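Local coordinates for thiosulfate sulfurtransferase (Pseudomonas aeruginosa, PDB 1YT8), which probably transfers sulfur from thiosulfate to cyanide, as rhodaneses do, using a single chain built from several rhodanese-like domains, at residues P170-V175 and N336-W341; T187-N192 and Q204-A209; A257-D260 and E265-D268; R289-Y294 and S304-Q309; L325-D330 and S340-M345. All blocks are in the same frame, centred on the assembly; numbering follows the deposited sequence.

Contact 1. Residues P170-V175 and N336-W341; sequences PGAELV and NMSASW
Met337, modelled as selenomethionine, has CG anti to its carbonyl carbon (chi1 -72°), which sends the chain from its helix toward Val175; bends at the next two torsions then hold selenium and CE beside the valine. Val175 keeps CG1 anti to its own backbone N (chi1 177°), and the other branch, CG2, does the touching. The contact joins two rhodanese-like domains: helix 174-181, near its start, belongs to one and helix 334-344 to the next.

The two side chains cross at about a right angle. Val175 CG2 rests 3.8 Å from Met337 CG and is 4.1 Å from Met337 CE, so one methyl fits into the bend of the longer chain. A flexible, unbranched residue suits this place because it can fold around a short, beta-branched neighbour with few ways to turn. Beside this pair the backbones make their closest approach, 6.3 Å between Ala172 CA and Ser338 CA, and small residues fill the gap. Here Ala172 CB meets Ser338 OG at 3.6 Å. That hydroxyl is not left wanting in this apolar setting, for it hydrogen-bonds to Arg334 O one turn earlier in its own helix.

The charged Glu173 turns elsewhere, making salt bridges to Arg177 and, across the domain boundary, to Arg334. Trp341, farther along the helix, gives its NE1 to Ser205 OG on helix 197-208, a polar link between the same two domains. All four touching residues are buried. The carbonyl oxygen of Met337 accepts a hydrogen bond from Ser340 OG at 2.6 Å, the donor tilted 18° from the carbonyl plane.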
# COMPACT_ATOMS: atom_id res chain seq x y z
N PRO A 170 10.52 9.09 -7.93
CA PRO A 170 10.09 8.05 -7.00
C PRO A 170 11.26 7.26 -6.42
O PRO A 170 12.22 6.94 -7.13
CB PRO A 170 9.16 7.19 -7.85
CG PRO A 170 8.52 8.21 -8.74
CD PRO A 170 9.71 9.04 -9.16
N GLY A 171 11.15 6.94 -5.13
CA GLY A 171 12.18 6.22 -4.40
C GLY A 171 13.20 5.33 -5.09
O GLY A 171 14.40 5.56 -5.00
N ALA A 172 12.72 4.29 -5.77
CA ALA A 172 13.64 3.36 -6.43
C ALA A 172 14.38 3.95 -7.63
O ALA A 172 15.41 3.42 -8.04
CB ALA A 172 12.89 2.10 -6.86
N GLU A 173 13.87 5.05 -8.17
CA GLU A 173 14.48 5.70 -9.33
C GLU A 173 15.67 6.59 -8.96
O GLU A 173 16.48 6.94 -9.82
CB GLU A 173 13.45 6.56 -10.06
CG GLU A 173 12.17 5.84 -10.52
CD GLU A 173 12.42 4.82 -11.62
OE1 GLU A 173 13.38 5.00 -12.40
OE2 GLU A 173 11.63 3.86 -11.72
N LEU A 174 15.79 6.96 -7.69
CA LEU A 174 16.86 7.85 -7.25
C LEU A 174 18.28 7.50 -7.69
O LEU A 174 18.95 8.31 -8.34
CB LEU A 174 16.80 8.02 -5.72
CG LEU A 174 15.59 8.84 -5.24
CD1 LEU A 174 15.45 8.70 -3.74
CD2 LEU A 174 15.77 10.31 -5.62
N VAL A 175 18.76 6.31 -7.34
CA VAL A 175 20.11 5.92 -7.71
C VAL A 175 20.27 5.81 -9.23
O VAL A 175 21.34 6.08 -9.78
CB VAL A 175 20.49 4.58 -7.04
CG1 VAL A 175 21.87 4.12 -7.50
CG2 VAL A 175 20.47 4.75 -5.53
N ASN A 336 17.89 -4.01 -7.32
CA ASN A 336 18.98 -4.17 -6.36
C ASN A 336 18.82 -3.24 -5.16
O ASN A 336 18.98 -3.67 -4.01
CB ASN A 336 20.35 -3.91 -7.00
CG ASN A 336 20.87 -5.09 -7.80
OD1 ASN A 336 20.76 -6.25 -7.37
ND2 ASN A 336 21.46 -4.81 -8.96
N MSE A 337 18.51 -1.97 -5.41
CA MSE A 337 18.35 -1.01 -4.33
C MSE A 337 17.14 -1.34 -3.46
O MSE A 337 17.23 -1.35 -2.23
CB MSE A 337 18.22 0.42 -4.87
CG MSE A 337 19.50 1.04 -5.42
SE MSE A 337 21.09 0.88 -4.29
CE MSE A 337 20.47 1.84 -2.71
N SER A 338 16.00 -1.62 -4.09
CA SER A 338 14.79 -1.95 -3.34
C SER A 338 15.00 -3.21 -2.50
O SER A 338 14.55 -3.29 -1.36
CB SER A 338 13.61 -2.15 -4.30
OG SER A 338 13.30 -0.94 -4.97
N ALA A 339 15.67 -4.20 -3.08
CA ALA A 339 15.95 -5.45 -2.38
C ALA A 339 16.85 -5.21 -1.17
O ALA A 339 16.64 -5.81 -0.11
CB ALA A 339 16.61 -6.45 -3.33
N SER A 340 17.83 -4.32 -1.30
CA SER A 340 18.72 -4.05 -0.18
C SER A 340 17.93 -3.53 1.02
O SER A 340 18.23 -3.86 2.17
CB SER A 340 19.82 -3.05 -0.57
OG SER A 340 19.35 -1.72 -0.69
N TRP A 341 16.90 -2.72 0.76
CA TRP A 341 16.07 -2.19 1.84
C TRP A 341 15.17 -3.27 2.44
O TRP A 341 15.01 -3.36 3.66
CB TRP A 341 15.24 -1.00 1.33
CG TRP A 341 16.08 0.22 1.09
CD1 TRP A 341 16.18 0.94 -0.07
CD2 TRP A 341 16.97 0.84 2.03
NE1 TRP A 341 17.09 1.97 0.09
CE2 TRP A 341 17.58 1.93 1.37
CE3 TRP A 341 17.32 0.58 3.36
CZ2 TRP A 341 18.52 2.76 2.00
CZ3 TRP A 341 18.25 1.40 3.99
CH2 TRP A 341 18.84 2.48 3.31

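Contact 2. Residues T187-N192 and Q204-A209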
# COMPACT_ATOMS: atom_id res chain seq x y z
N THR A 187 26.88 19.85 -7.17
CA THR A 187 25.44 20.05 -7.00
C THR A 187 24.87 19.28 -5.81
O THR A 187 25.02 18.06 -5.72
CB THR A 187 24.66 19.61 -8.27
OG1 THR A 187 25.10 20.38 -9.39
CG2 THR A 187 23.16 19.82 -8.09
N ARG A 188 24.21 20.00 -4.91
CA ARG A 188 23.60 19.37 -3.75
C ARG A 188 22.36 18.61 -4.19
O ARG A 188 21.64 19.05 -5.08
CB ARG A 188 23.17 20.41 -2.71
CG ARG A 188 24.27 21.30 -2.20
CD ARG A 188 23.82 22.04 -0.95
NE ARG A 188 23.42 21.10 0.08
CZ ARG A 188 23.65 21.25 1.37
NH1 ARG A 188 24.28 22.33 1.82
NH2 ARG A 188 23.25 20.32 2.22
N VAL A 189 22.13 17.46 -3.57
CA VAL A 189 20.95 16.66 -3.87
C VAL A 189 20.17 16.58 -2.57
O VAL A 189 20.68 16.12 -1.54
CB VAL A 189 21.32 15.25 -4.37
CG1 VAL A 189 20.06 14.38 -4.50
CG2 VAL A 189 22.00 15.35 -5.73
N ILE A 190 18.93 17.06 -2.62
CA ILE A 190 18.04 17.07 -1.47
C ILE A 190 16.84 16.20 -1.80
O ILE A 190 16.21 16.38 -2.84
CB ILE A 190 17.56 18.51 -1.18
CG1 ILE A 190 18.77 19.40 -0.88
CG2 ILE A 190 16.59 18.51 -0.01
CD1 ILE A 190 18.45 20.88 -0.82
N VAL A 191 16.52 15.24 -0.93
CA VAL A 191 15.39 14.35 -1.16
C VAL A 191 14.27 14.66 -0.17
O VAL A 191 14.52 14.83 1.03
CB VAL A 191 15.79 12.85 -0.97
CG1 VAL A 191 14.61 11.95 -1.33
CG2 VAL A 191 17.01 12.51 -1.85
N ASN A 192 13.03 14.75 -0.67
CA ASN A 192 11.90 15.02 0.21
C ASN A 192 10.75 14.06 -0.06
O ASN A 192 10.72 13.37 -1.07
CB ASN A 192 11.36 16.45 0.01
CG ASN A 192 10.42 16.57 -1.20
OD1 ASN A 192 10.85 16.80 -2.33
ND2 ASN A 192 9.12 16.39 -0.95
N GLN A 204 19.58 8.00 2.17
CA GLN A 204 20.52 6.94 2.52
C GLN A 204 20.80 6.03 1.33
O GLN A 204 21.89 5.46 1.23
CB GLN A 204 20.00 6.14 3.73
CG GLN A 204 21.10 5.28 4.39
CD GLN A 204 22.30 6.11 4.85
OE1 GLN A 204 23.45 5.77 4.57
NE2 GLN A 204 22.03 7.19 5.57
N SER A 205 19.84 5.89 0.42
CA SER A 205 20.05 5.06 -0.77
C SER A 205 21.19 5.64 -1.59
O SER A 205 22.09 4.92 -2.05
CB SER A 205 18.80 5.03 -1.66
OG SER A 205 17.74 4.31 -1.07
N LEU A 206 21.16 6.96 -1.78
CA LEU A 206 22.18 7.66 -2.55
C LEU A 206 23.55 7.58 -1.87
O LEU A 206 24.57 7.47 -2.54
CB LEU A 206 21.77 9.12 -2.76
CG LEU A 206 20.54 9.32 -3.66
CD1 LEU A 206 20.13 10.79 -3.66
CD2 LEU A 206 20.86 8.85 -5.08
N LEU A 207 23.56 7.65 -0.54
CA LEU A 207 24.82 7.57 0.19
C LEU A 207 25.37 6.16 0.09
O LEU A 207 26.57 5.97 -0.14
CB LEU A 207 24.61 7.94 1.66
CG LEU A 207 24.23 9.41 1.89
CD1 LEU A 207 23.82 9.62 3.34
CD2 LEU A 207 25.42 10.28 1.51
N ASN A 208 24.51 5.16 0.27
CA ASN A 208 24.93 3.77 0.18
C ASN A 208 25.47 3.44 -1.21
O ASN A 208 26.40 2.65 -1.36
CB ASN A 208 23.76 2.83 0.53
CG ASN A 208 23.47 2.79 2.03
OD1 ASN A 208 24.15 3.44 2.82
ND2 ASN A 208 22.47 2.01 2.42
N ALA A 209 24.87 4.06 -2.23
CA ALA A 209 25.29 3.86 -3.61
C ALA A 209 26.56 4.67 -3.89
O ALA A 209 27.16 4.56 -4.96
CB ALA A 209 24.19 4.28 -4.57
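Val189 and Val191 both meet Leu206 where strand 188-192 is covered by helix 197-208, the first two elements of a beta-alpha-beta unit that continues into strand 215-218. The unit lies in a parallel five-stranded sheet of order 1-5-4-2-3, as in rhodanese domains.

Strand 188-192 begins with Arg188, whose backbone is tied to Val148 of strand 147-151 and to Glu146 just before it. Val189 points toward the helix. Its CG1 lies anti to the backbone N (chi1 172°), and this branch is the one that reaches Leu206, at 3.7 Å from CD1; the two side chains cross at about a right angle. The same valine also touches Val178 of helix 174-181, so it is shared by two helices packed on this face. Ile190 points the other way and packs on Leu218, while its backbone bonds to Val148. Val191 returns to the helix side, and here CG2, the branch beside the backbone N, comes within 4.0 Å of Leu206 CD1, the side chains meeting tip to tip. Beta-branched residues suit these places because they favour extended backbone while offering a compact apolar surface. Asn192 closes the strand with ND2 bonded to Asp151; directly after it comes Cys193, which with Arg196 and Arg198 lines the pocket where sulfite is bound.

On the helix, Leu206 alone answers both valines. Its reach matters, because the nearest backbones, Val189 CA and Leu206 CA, are 9.2 Å apart. The leucine also touches Val178 and Val215, and it is the single methyl CD1 that meets both Val189 CG1 and Val191 CG2.

Contact 3. Residues A257-D260 and E265-D268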
# COMPACT_ATOMS: atom_id res chain seq x y z
N ALA A 257 26.46 -3.74 -5.60
CA ALA A 257 27.34 -3.82 -4.44
C ALA A 257 26.54 -3.62 -3.16
O ALA A 257 26.79 -4.28 -2.15
CB ALA A 257 28.45 -2.77 -4.55
N VAL A 258 25.58 -2.70 -3.19
CA VAL A 258 24.75 -2.44 -2.02
C VAL A 258 23.91 -3.67 -1.71
O VAL A 258 23.79 -4.08 -0.55
CB VAL A 258 23.82 -1.22 -2.26
CG1 VAL A 258 22.89 -1.03 -1.06
CG2 VAL A 258 24.65 0.03 -2.48
N ALA A 259 23.34 -4.27 -2.75
CA ALA A 259 22.51 -5.47 -2.60
C ALA A 259 23.34 -6.62 -2.03
O ALA A 259 22.89 -7.33 -1.13
CB ALA A 259 21.90 -5.86 -3.94
N ASP A 260 24.54 -6.82 -2.57
CA ASP A 260 25.39 -7.91 -2.07
C ASP A 260 25.71 -7.67 -0.60
O ASP A 260 25.71 -8.60 0.20
CB ASP A 260 26.70 -8.00 -2.87
CG ASP A 260 26.48 -8.46 -4.30
OD1 ASP A 260 25.49 -9.16 -4.57
OD2 ASP A 260 27.33 -8.12 -5.16
N GLU A 265 19.81 -12.15 -2.21
CA GLU A 265 20.12 -13.36 -2.96
C GLU A 265 19.97 -13.12 -4.46
O GLU A 265 19.34 -12.15 -4.88
CB GLU A 265 19.20 -14.50 -2.52
CG GLU A 265 19.44 -14.96 -1.08
CD GLU A 265 18.52 -16.10 -0.67
OE1 GLU A 265 18.45 -17.10 -1.41
OE2 GLU A 265 17.88 -16.00 0.40
N ARG A 266 20.56 -14.00 -5.26
CA ARG A 266 20.47 -13.90 -6.72
C ARG A 266 19.72 -15.11 -7.26
O ARG A 266 19.78 -16.20 -6.67
CB ARG A 266 21.87 -13.87 -7.35
CG ARG A 266 22.92 -13.02 -6.62
CD ARG A 266 22.46 -11.58 -6.40
NE ARG A 266 22.08 -10.89 -7.63
CZ ARG A 266 21.65 -9.64 -7.68
NH1 ARG A 266 21.55 -8.93 -6.56
NH2 ARG A 266 21.32 -9.08 -8.83
N LEU A 267 19.02 -14.93 -8.37
CA LEU A 267 18.28 -16.02 -9.01
C LEU A 267 18.17 -15.79 -10.51
O LEU A 267 18.21 -14.65 -10.97
CB LEU A 267 16.85 -16.10 -8.47
CG LEU A 267 16.51 -16.57 -7.06
CD1 LEU A 267 15.00 -16.53 -6.90
CD2 LEU A 267 17.03 -17.98 -6.82
N ASP A 268 18.03 -16.88 -11.26
CA ASP A 268 17.82 -16.79 -12.69
C ASP A 268 16.44 -17.39 -12.89
O ASP A 268 15.86 -17.92 -11.94
CB ASP A 268 18.88 -17.57 -13.50
CG ASP A 268 19.11 -18.98 -12.99
OD1 ASP A 268 18.18 -19.58 -12.41
OD2 ASP A 268 20.23 -19.50 -13.20
O HOH W 1 22.91 -9.27 -4.10
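Arg266 sends its side chain from the edge strand 265-267 back to Ala259 and Asp260 on the helix just before it. CB starts off to the flank of the helix rather than at it. CG stands anti to the carbonyl carbon (chi1 -41°), and bends at the next two torsions curl the chain round, bringing the tip closer than CB would suggest. CD passes 4.3 Å from Asp260 OD1. NE lies near the like-charged Arg256, a closeness that the carboxylates of Asp260 and Asp353 probably make tolerable. At the end of the chain NH1 does most of the work across the contact. Ala259 CB sits 4.1 Å from Arg266 NH1, at the edge of the guanidinium and near its plane; a residue this small lets the group come up edge-on to the helix.

Arg266 NH1 also donates to Asn336 OD1 and to a water 2.8 Å away, which in turn donates to Asp260 OD1 at 2.6 Å. Direct pairing is absent: Asp260 OD1 is 4.4 Å from Arg266 NH1 and well out of the guanidinium plane, leaving the opposite charges to act through space and through the water. OD1 has its own salt bridge, to Arg256 NE. The last nitrogen, NH2, makes a salt bridge with Asp353, just past strand 348-352.

The contact spans the short connection between helix 245-262 and strand 265-267, the outer first strand of the parallel 1-5-4-2-3 sheet of a rhodanese-like domain, paired with strand 348-352. Helix 334-344 lies against the same helix, with Asn336 beside Ala259 and both Met337 and Ser340 touching Val258.

Contact 4. Residues R289-Y294 and S304-Q309; sequences RTPEEY and STPGGQ
Tyr294 lays one face of its ring on the CB of Ser304 in a CH-pi contact: CB sits 3.4 Å from the centroid of the ring and only 10° off its normal, nearly over the centre. Within this rhodanese-like domain helix 291-296, after strand 283-287, packs on the end of the short edge strand 303-304; its first turn is closed by a capping box between Thr290 and Glu293. The ring's CG is anti to the backbone N (chi1 177°), and its far end is fixed by a hydrogen bond from OH to Ser302 O. His298 stacks with the ring as well. A residue as small as serine suits the other side, since its CB can approach the aromatic face closely.

Next to this, two prolines meet at about a right angle, Pro291 CD 3.9 Å from Pro306 CG. Each stands at the beginning of a helix, where a residue without a backbone N-H costs no helical bond.

In the box, Glu293 OE1 accepts from Thr290 N and, through its anti lone pair, from Thr290 OG1 at 2.7 Å; the return bond, Glu293 N to Thr290 OG1, is weak. Arg289 turns its side chain away to Asp287, Gly297 and Asp330, but its carbonyl stays at the contact. Arg289 O receives a CA-H from Pro306 CA at 3.5 Å, and a water 2.8 Å from Arg289 O donates to it while accepting, at 2.6 Å, from Ser304 OG.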
# COMPACT_ATOMS: atom_id res chain seq x y z
N ARG A 289 9.69 -1.42 -11.46
CA ARG A 289 9.80 -0.31 -12.41
C ARG A 289 8.54 0.56 -12.34
O ARG A 289 7.64 0.30 -11.55
CB ARG A 289 9.98 -0.86 -13.83
CG ARG A 289 11.17 -1.80 -13.98
CD ARG A 289 11.16 -2.44 -15.36
NE ARG A 289 9.93 -3.21 -15.56
CZ ARG A 289 9.42 -3.52 -16.74
NH1 ARG A 289 10.03 -3.11 -17.85
NH2 ARG A 289 8.29 -4.21 -16.82
N THR A 290 8.48 1.60 -13.17
CA THR A 290 7.32 2.49 -13.20
C THR A 290 6.10 1.75 -13.73
O THR A 290 6.23 0.73 -14.41
CB THR A 290 7.56 3.73 -14.10
OG1 THR A 290 7.73 3.31 -15.47
CG2 THR A 290 8.79 4.49 -13.65
N PRO A 291 4.89 2.24 -13.42
CA PRO A 291 3.67 1.59 -13.91
C PRO A 291 3.64 1.49 -15.44
O PRO A 291 3.22 0.48 -16.00
CB PRO A 291 2.56 2.49 -13.36
CG PRO A 291 3.14 2.95 -12.05
CD PRO A 291 4.56 3.30 -12.45
N GLU A 292 4.10 2.56 -16.09
CA GLU A 292 4.13 2.62 -17.55
C GLU A 292 4.98 1.51 -18.17
O GLU A 292 4.57 0.86 -19.13
CB GLU A 292 4.66 3.98 -18.02
CG GLU A 292 3.77 5.19 -17.71
CD GLU A 292 3.68 5.53 -16.23
OE1 GLU A 292 4.67 5.34 -15.50
OE2 GLU A 292 2.61 6.02 -15.80
N GLU A 293 6.17 1.32 -17.61
CA GLU A 293 7.08 0.28 -18.10
C GLU A 293 6.44 -1.09 -17.92
O GLU A 293 6.48 -1.93 -18.81
CB GLU A 293 8.40 0.35 -17.34
CG GLU A 293 9.24 1.56 -17.69
CD GLU A 293 10.39 1.74 -16.73
OE1 GLU A 293 10.14 2.19 -15.59
OE2 GLU A 293 11.54 1.43 -17.12
N TYR A 294 5.86 -1.30 -16.75
CA TYR A 294 5.20 -2.57 -16.43
C TYR A 294 4.14 -2.89 -17.48
O TYR A 294 4.16 -3.97 -18.08
CB TYR A 294 4.54 -2.49 -15.05
CG TYR A 294 3.77 -3.73 -14.67
CD1 TYR A 294 4.41 -4.84 -14.12
CD2 TYR A 294 2.39 -3.81 -14.89
CE1 TYR A 294 3.70 -6.00 -13.79
CE2 TYR A 294 1.67 -4.96 -14.56
CZ TYR A 294 2.33 -6.05 -14.02
OH TYR A 294 1.63 -7.19 -13.70
N SER A 304 2.82 -5.39 -10.37
CA SER A 304 3.47 -4.09 -10.46
C SER A 304 3.54 -3.43 -9.09
O SER A 304 2.52 -3.10 -8.50
CB SER A 304 2.71 -3.17 -11.41
OG SER A 304 3.33 -1.89 -11.47
N THR A 305 4.76 -3.27 -8.58
CA THR A 305 4.96 -2.63 -7.29
C THR A 305 6.19 -1.72 -7.38
O THR A 305 7.28 -2.11 -6.96
CB THR A 305 5.16 -3.68 -6.15
OG1 THR A 305 6.38 -4.40 -6.35
CG2 THR A 305 4.01 -4.67 -6.12
N PRO A 306 6.02 -0.51 -7.94
CA PRO A 306 7.15 0.42 -8.06
C PRO A 306 8.00 0.38 -6.79
O PRO A 306 7.47 0.45 -5.68
CB PRO A 306 6.45 1.76 -8.27
CG PRO A 306 5.27 1.36 -9.10
CD PRO A 306 4.77 0.10 -8.41
N GLY A 307 9.31 0.24 -6.97
CA GLY A 307 10.23 0.13 -5.85
C GLY A 307 10.05 1.00 -4.62
O GLY A 307 10.00 0.49 -3.50
N GLY A 308 9.97 2.31 -4.82
CA GLY A 308 9.82 3.22 -3.69
C GLY A 308 8.61 2.92 -2.84
O GLY A 308 8.67 2.98 -1.61
N GLN A 309 7.50 2.59 -3.49
CA GLN A 309 6.28 2.27 -2.76
C GLN A 309 6.28 0.85 -2.20
O GLN A 309 5.58 0.56 -1.24
CB GLN A 309 5.06 2.48 -3.66
CG GLN A 309 4.80 3.96 -3.96
CD GLN A 309 4.74 4.79 -2.69
OE1 GLN A 309 5.70 5.50 -2.35
NE2 GLN A 309 3.62 4.71 -1.98
O HOH W 2 5.95 -1.96 -11.70

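Contact 5. Residues L325-D330 and S340-M345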
# COMPACT_ATOMS: atom_id res chain seq x y z
N LEU A 325 10.58 -12.85 -1.46
CA LEU A 325 10.35 -11.87 -2.53
C LEU A 325 11.39 -11.94 -3.65
O LEU A 325 12.58 -12.10 -3.40
CB LEU A 325 10.36 -10.44 -1.97
CG LEU A 325 9.16 -9.88 -1.20
CD1 LEU A 325 8.82 -10.75 -0.01
CD2 LEU A 325 9.48 -8.47 -0.75
N VAL A 326 10.93 -11.84 -4.90
CA VAL A 326 11.82 -11.86 -6.06
C VAL A 326 11.54 -10.58 -6.84
O VAL A 326 10.43 -10.36 -7.31
CB VAL A 326 11.56 -13.08 -6.97
CG1 VAL A 326 12.45 -13.01 -8.19
CG2 VAL A 326 11.82 -14.36 -6.20
N LEU A 327 12.56 -9.73 -6.99
CA LEU A 327 12.36 -8.45 -7.67
C LEU A 327 12.85 -8.38 -9.12
O LEU A 327 13.93 -8.87 -9.46
CB LEU A 327 13.01 -7.33 -6.86
CG LEU A 327 12.60 -7.24 -5.38
CD1 LEU A 327 13.10 -5.92 -4.81
CD2 LEU A 327 11.08 -7.34 -5.25
N VAL A 328 12.03 -7.73 -9.94
CA VAL A 328 12.30 -7.57 -11.37
C VAL A 328 12.51 -6.12 -11.82
O VAL A 328 11.80 -5.22 -11.40
CB VAL A 328 11.12 -8.13 -12.21
CG1 VAL A 328 11.41 -7.95 -13.71
CG2 VAL A 328 10.88 -9.59 -11.88
N ASP A 329 13.52 -5.93 -12.67
CA ASP A 329 13.79 -4.62 -13.28
C ASP A 329 14.58 -4.92 -14.54
O ASP A 329 15.02 -6.05 -14.75
CB ASP A 329 14.54 -3.66 -12.33
CG ASP A 329 16.05 -3.87 -12.30
OD1 ASP A 329 16.63 -4.44 -13.25
OD2 ASP A 329 16.67 -3.42 -11.31
N ASP A 330 14.76 -3.91 -15.39
CA ASP A 330 15.50 -4.10 -16.64
C ASP A 330 16.65 -3.11 -16.74
O ASP A 330 17.06 -2.73 -17.84
CB ASP A 330 14.56 -3.91 -17.84
CG ASP A 330 13.83 -2.56 -17.81
OD1 ASP A 330 14.21 -1.68 -17.01
OD2 ASP A 330 12.88 -2.37 -18.60
N SER A 340 17.83 -4.32 -1.30
CA SER A 340 18.72 -4.05 -0.18
C SER A 340 17.93 -3.53 1.02
O SER A 340 18.23 -3.86 2.17
CB SER A 340 19.82 -3.05 -0.57
OG SER A 340 19.35 -1.72 -0.69
N TRP A 341 16.90 -2.72 0.76
CA TRP A 341 16.07 -2.19 1.84
C TRP A 341 15.17 -3.27 2.44
O TRP A 341 15.01 -3.36 3.66
CB TRP A 341 15.24 -1.00 1.33
CG TRP A 341 16.08 0.22 1.09
CD1 TRP A 341 16.18 0.94 -0.07
CD2 TRP A 341 16.97 0.84 2.03
NE1 TRP A 341 17.09 1.97 0.09
CE2 TRP A 341 17.58 1.93 1.37
CE3 TRP A 341 17.32 0.58 3.36
CZ2 TRP A 341 18.52 2.76 2.00
CZ3 TRP A 341 18.25 1.40 3.99
CH2 TRP A 341 18.84 2.48 3.31
N LEU A 342 14.57 -4.09 1.58
CA LEU A 342 13.70 -5.17 2.04
C LEU A 342 14.51 -6.18 2.88
O LEU A 342 14.00 -6.74 3.86
CB LEU A 342 13.05 -5.87 0.84
CG LEU A 342 12.02 -5.00 0.10
CD1 LEU A 342 11.74 -5.55 -1.29
CD2 LEU A 342 10.75 -4.91 0.92
N ALA A 343 15.76 -6.39 2.50
CA ALA A 343 16.64 -7.31 3.24
C ALA A 343 16.90 -6.75 4.64
O ALA A 343 16.89 -7.49 5.63
CB ALA A 343 17.96 -7.48 2.48
N GLN A 344 17.11 -5.44 4.71
CA GLN A 344 17.37 -4.78 5.99
C GLN A 344 16.13 -4.77 6.86
O GLN A 344 16.22 -4.64 8.08
CB GLN A 344 17.91 -3.37 5.73
CG GLN A 344 19.34 -3.40 5.18
CD GLN A 344 19.85 -2.05 4.71
OE1 GLN A 344 20.23 -1.20 5.51
NE2 GLN A 344 19.88 -1.86 3.40
N MSE A 345 14.97 -4.93 6.24
CA MSE A 345 13.72 -4.98 6.98
C MSE A 345 13.40 -6.44 7.31
O MSE A 345 12.27 -6.79 7.65
CB MSE A 345 12.58 -4.34 6.18
CG MSE A 345 12.64 -2.82 6.20
SE MSE A 345 11.02 -1.99 5.50
CE MSE A 345 11.33 -2.30 3.64
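Ser340 O takes two hydrogen bonds from Gln344, two residues beyond the Leu342 that meets the strand. One is the helical bond from Gln344 N; the other comes from the side chain, Gln344 NE2 lying 2.9 Å from Ser340 O. The two donors reach the oxygen from opposite faces of its plane, NE2 standing well above it, and together they bind the last turn of helix 334-344. Glutamine suits this place, since its OE1 also accepts from Ile529 N in the C-terminal tail.

Across the contact everything is apolar. Leu342 has CG anti to its carbonyl carbon (chi1 -69°), which sends its methyls toward the strand. Leu342 CD1 lies 3.7 Å from Leu325 CD2 and 3.8 Å from Leu327 CD1. The leucine crosses Leu325 at about a right angle and Leu327 obliquely, so one methyl bears on two residues of strand 324-328 that face the same side. This is the strand-to-helix half of a beta-alpha-beta unit completed by strand 348-352, and Leu310 of helix 307-312 touches both Leu327 and Leu342.

Such contacts have no preferred direction, so these leucines are held by shape and burial, while the two bonds on Ser340 O stay within the helix.

Overall arrangement
Contact 1 joins two of the rhodanese-like domains, and the others gather round it. Its centre is about 8 Å from that of contact 5, which shares Ser340 and Trp341, and about 11 Å from that of contact 4, where Gly307 packs on Ala172 and Ser338. Contacts 2 and 5 are equivalent strand-helix pairs, one in each domain, their centres about 19 Å apart; Asn208 and Gln204 nonetheless touch Trp341. Contact 3, its centre about 9 Å from that of contact 5, touches helix 334-344 at Asn336 and Ser340. The sulfite pocket follows strand 188-192 but also includes Gln312 of helix 307-312, which starts in contact 4; Gln309 of that helix bonds to Arg198. Both domains therefore line it.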